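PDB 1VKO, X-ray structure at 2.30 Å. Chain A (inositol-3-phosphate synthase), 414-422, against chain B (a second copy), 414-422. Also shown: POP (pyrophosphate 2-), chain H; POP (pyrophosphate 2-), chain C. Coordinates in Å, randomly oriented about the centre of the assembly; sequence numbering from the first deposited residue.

Chain A 414-422: KRAMDEYIC
Chain B (414-422) KRAMDEYIC

This is a two-fold symmetric, face-to-face packing of two antiparallel-running β-strands, held mainly through side chains, with no main-chain hydrogen bond between the strands: a methionine pair at the centre and an arginine–glutamate salt bridge at each end. Both stretches are strand throughout 414-422, and each strand extends beyond the segment in both directions. From residue 415 onward phi lies between -102° and -131° and psi between 114° and 151°; A:Lys414 and B:Lys414 start the segments at -62/151. The strand axes approach to 8.9 Å, and their N-to-C directions make an angle of 159°. That spacing is too wide for backbone pairing.

The register is centred on A:Met417, which pairs with B:Met417 across the exact two-fold. A:Met417 CA lies 7.7 Å from B:Met417 CA, while A:Arg415 CA and B:Glu419 CA are 9.1 Å apart, as are A:Glu419 CA and B:Arg415 CA. Strand alternation then sorts the side chains: in both copies the CA-to-CB bonds of A:Arg415, A:Met417, A:Glu419 and A:Ile421 and their B mates point toward the partner, whereas those of A:Asp418 and B:Asp418 point away. Together the stretches bury 457 Å², with A:Met417 and B:Met417 contributing the largest share on each side.

A:Met417 and B:Met417 adopt m, t, p (chi1 -71°, chi2 171°, chi3 75°), which carries each methyl across to the other strand. A:Met417 CB meets B:Met417 CE at 3.7 Å, an apolar contact, and A:Met417 CE reaches B:Asp418 O at 3.6 Å, so the methyl packs against backbone as well. A:Met417 SD lies 4.4 Å from B:Glu419 CB. The symmetry mates of these contacts complete the centre.

Flanking it, A:Arg415 NH1 donates to B:Glu419 OE2 at 3.0 Å with an N-H...acceptor angle of 162°, and B:Arg415 NH1 does the same to A:Glu419 OE2. The carboxylate oxygen sits at the guanidinium edge, near its plane, where the N-H bonds point; opposite charges make each hydrogen bond part of a salt bridge. A:Arg415 and B:Arg415 are m, m, t with chi4 90°; A:Glu419 and B:Glu419 are t, t with chi3 67°, extended before the carboxylate turns. A:Arg415 and B:Arg415 NE and NH2 are hydrogen-bonded just outside the stretches. B:Ile421 (m, t) adds an apolar neighbour, its CD1 3.6 Å from A:Arg415 NH1.

A:Lys414, A:Ala416, A:Tyr420, A:Cys422 and their B mates stay out of reach. A:Lys414 and B:Lys414 (chi1 99°, chi2 95°, chi3 163°, chi4 -85°) instead bind pyrophosphate: A:Lys414 NZ donates to O2 of POP in chain H at 2.7 Å, and B:Lys414 NZ likewise to O2 of POP in chain C.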

# COMPACT_ATOMS: atom_id res chain seq x y z
N LYS A 414 -7.62 10.49 10.09
CA LYS A 414 -8.21 10.09 8.78
C LYS A 414 -7.22 9.26 7.96
O LYS A 414 -5.99 9.39 8.10
CB LYS A 414 -8.86 11.25 7.98
CG LYS A 414 -8.05 11.89 6.87
CD LYS A 414 -8.33 11.29 5.49
CE LYS A 414 -7.82 12.24 4.39
NZ LYS A 414 -8.78 13.31 4.03
N ARG A 415 -7.77 8.38 7.13
CA ARG A 415 -6.97 7.47 6.31
C ARG A 415 -7.29 7.71 4.84
O ARG A 415 -8.43 7.48 4.39
CB ARG A 415 -7.27 6.01 6.68
CG ARG A 415 -7.05 5.72 8.14
CD ARG A 415 -5.61 5.87 8.56
NE ARG A 415 -5.49 6.05 10.00
CZ ARG A 415 -5.36 5.06 10.88
NH1 ARG A 415 -5.33 3.78 10.47
NH2 ARG A 415 -5.25 5.35 12.17
N ALA A 416 -6.29 8.20 4.09
CA ALA A 416 -6.48 8.52 2.70
C ALA A 416 -5.87 7.39 1.87
O ALA A 416 -4.69 7.12 1.98
CB ALA A 416 -5.85 9.89 2.35
N MET A 417 -6.69 6.71 1.08
CA MET A 417 -6.20 5.63 0.22
C MET A 417 -6.48 5.98 -1.22
O MET A 417 -7.64 6.22 -1.60
CB MET A 417 -6.83 4.29 0.62
CG MET A 417 -6.27 3.78 1.96
SD MET A 417 -7.07 2.33 2.69
CE MET A 417 -6.48 0.97 1.67
N ASP A 418 -5.42 6.05 -2.01
CA ASP A 418 -5.51 6.57 -3.38
C ASP A 418 -4.86 5.65 -4.38
O ASP A 418 -3.86 4.98 -4.07
CB ASP A 418 -4.84 7.94 -3.49
CG ASP A 418 -5.53 9.01 -2.65
OD1 ASP A 418 -5.64 8.83 -1.43
OD2 ASP A 418 -5.97 10.09 -3.13
N GLU A 419 -5.43 5.62 -5.58
CA GLU A 419 -4.77 4.96 -6.72
C GLU A 419 -4.67 5.94 -7.90
O GLU A 419 -5.68 6.44 -8.38
CB GLU A 419 -5.53 3.70 -7.10
CG GLU A 419 -4.72 2.77 -7.98
CD GLU A 419 -5.58 1.74 -8.67
OE1 GLU A 419 -6.39 2.14 -9.53
OE2 GLU A 419 -5.42 0.53 -8.38
N TYR A 420 -3.45 6.22 -8.35
CA TYR A 420 -3.24 6.96 -9.62
C TYR A 420 -2.74 6.03 -10.73
O TYR A 420 -1.73 5.34 -10.56
CB TYR A 420 -2.25 8.11 -9.44
CG TYR A 420 -2.68 9.21 -8.44
CD1 TYR A 420 -2.74 8.96 -7.05
CD2 TYR A 420 -2.95 10.51 -8.91
CE1 TYR A 420 -3.13 10.02 -6.14
CE2 TYR A 420 -3.34 11.56 -8.01
CZ TYR A 420 -3.42 11.30 -6.64
OH TYR A 420 -3.78 12.34 -5.83
N ILE A 421 -3.44 6.03 -11.86
CA ILE A 421 -3.03 5.28 -13.06
C ILE A 421 -2.80 6.24 -14.22
O ILE A 421 -3.72 6.97 -14.64
CB ILE A 421 -4.08 4.24 -13.48
CG1 ILE A 421 -4.40 3.29 -12.32
CG2 ILE A 421 -3.57 3.51 -14.73
CD1 ILE A 421 -5.66 2.45 -12.51
N CYS A 422 -1.59 6.21 -14.75
CA CYS A 422 -1.20 7.11 -15.82
C CYS A 422 -0.84 6.29 -17.00
O CYS A 422 -0.39 5.16 -16.85
CB CYS A 422 0.02 7.95 -15.41
SG CYS A 422 -0.38 9.09 -14.09
N LYS B 414 -10.76 -5.42 -11.18
CA LYS B 414 -11.19 -4.73 -9.93
C LYS B 414 -10.02 -4.50 -8.98
O LYS B 414 -9.03 -5.24 -8.99
CB LYS B 414 -12.44 -5.37 -9.24
CG LYS B 414 -12.20 -6.29 -8.07
CD LYS B 414 -12.28 -5.60 -6.71
CE LYS B 414 -12.44 -6.64 -5.58
NZ LYS B 414 -13.86 -7.06 -5.36
N ARG B 415 -10.13 -3.43 -8.18
CA ARG B 415 -9.07 -3.03 -7.26
C ARG B 415 -9.63 -3.04 -5.83
O ARG B 415 -10.53 -2.24 -5.51
CB ARG B 415 -8.54 -1.64 -7.61
CG ARG B 415 -8.04 -1.55 -9.04
CD ARG B 415 -6.84 -2.43 -9.29
NE ARG B 415 -6.68 -2.69 -10.72
CZ ARG B 415 -5.97 -1.93 -11.55
NH1 ARG B 415 -5.33 -0.84 -11.10
NH2 ARG B 415 -5.88 -2.27 -12.83
N ALA B 416 -9.10 -3.95 -5.00
CA ALA B 416 -9.59 -4.08 -3.65
C ALA B 416 -8.58 -3.40 -2.73
O ALA B 416 -7.43 -3.77 -2.69
CB ALA B 416 -9.79 -5.56 -3.27
N MET B 417 -9.02 -2.37 -2.01
CA MET B 417 -8.14 -1.66 -1.07
C MET B 417 -8.72 -1.78 0.32
O MET B 417 -9.87 -1.38 0.57
CB MET B 417 -7.94 -0.21 -1.49
CG MET B 417 -7.06 -0.09 -2.74
SD MET B 417 -6.92 1.53 -3.52
CE MET B 417 -5.84 2.43 -2.40
N ASP B 418 -7.93 -2.36 1.23
CA ASP B 418 -8.42 -2.72 2.55
C ASP B 418 -7.51 -2.23 3.65
O ASP B 418 -6.28 -2.18 3.47
CB ASP B 418 -8.57 -4.23 2.70
CG ASP B 418 -9.61 -4.83 1.76
OD1 ASP B 418 -9.48 -4.65 0.53
OD2 ASP B 418 -10.59 -5.51 2.16
N GLU B 419 -8.11 -1.88 4.78
CA GLU B 419 -7.34 -1.62 6.00
C GLU B 419 -7.88 -2.47 7.15
O GLU B 419 -9.06 -2.37 7.51
CB GLU B 419 -7.38 -0.13 6.34
CG GLU B 419 -6.31 0.28 7.33
CD GLU B 419 -6.59 1.62 7.95
OE1 GLU B 419 -7.58 1.72 8.71
OE2 GLU B 419 -5.80 2.58 7.71
N TYR B 420 -7.03 -3.32 7.73
CA TYR B 420 -7.38 -4.03 8.99
C TYR B 420 -6.59 -3.46 10.18
O TYR B 420 -5.36 -3.38 10.14
CB TYR B 420 -7.10 -5.53 8.88
CG TYR B 420 -7.92 -6.28 7.82
CD1 TYR B 420 -7.70 -6.08 6.44
CD2 TYR B 420 -8.87 -7.25 8.21
CE1 TYR B 420 -8.47 -6.81 5.45
CE2 TYR B 420 -9.64 -7.97 7.24
CZ TYR B 420 -9.43 -7.76 5.88
OH TYR B 420 -10.17 -8.48 5.00
N ILE B 421 -7.32 -3.06 11.23
CA ILE B 421 -6.72 -2.59 12.48
C ILE B 421 -7.14 -3.50 13.63
O ILE B 421 -8.34 -3.64 13.93
CB ILE B 421 -7.12 -1.15 12.82
CG1 ILE B 421 -6.78 -0.20 11.66
CG2 ILE B 421 -6.45 -0.74 14.14
CD1 ILE B 421 -7.44 1.17 11.74
N CYS B 422 -6.15 -4.07 14.30
CA CYS B 422 -6.39 -5.01 15.37
C CYS B 422 -5.79 -4.46 16.61
O CYS B 422 -4.81 -3.73 16.54
CB CYS B 422 -5.74 -6.37 15.07
SG CYS B 422 -6.52 -7.18 13.68
P1 POP H . -7.88 16.66 2.35
O1 POP H . -6.74 17.61 2.04
O2 POP H . -7.38 15.52 3.21
O3 POP H . -8.44 16.09 1.06
O POP H . -9.02 17.46 3.21
P2 POP H . -10.42 16.85 3.79
O4 POP H . -10.23 16.55 5.27
O5 POP H . -11.52 17.88 3.56
O6 POP H . -10.90 15.54 3.15
P1 POP C . -14.99 -10.34 -3.70
O1 POP C . -14.53 -11.73 -3.29
O2 POP C . -13.88 -9.64 -4.46
O3 POP C . -15.31 -9.53 -2.46
O POP C . -16.27 -10.47 -4.70
P2 POP C . -17.09 -9.25 -5.41
O4 POP C . -16.61 -9.14 -6.85
O5 POP C . -18.58 -9.57 -5.34
O6 POP C . -16.90 -7.86 -4.79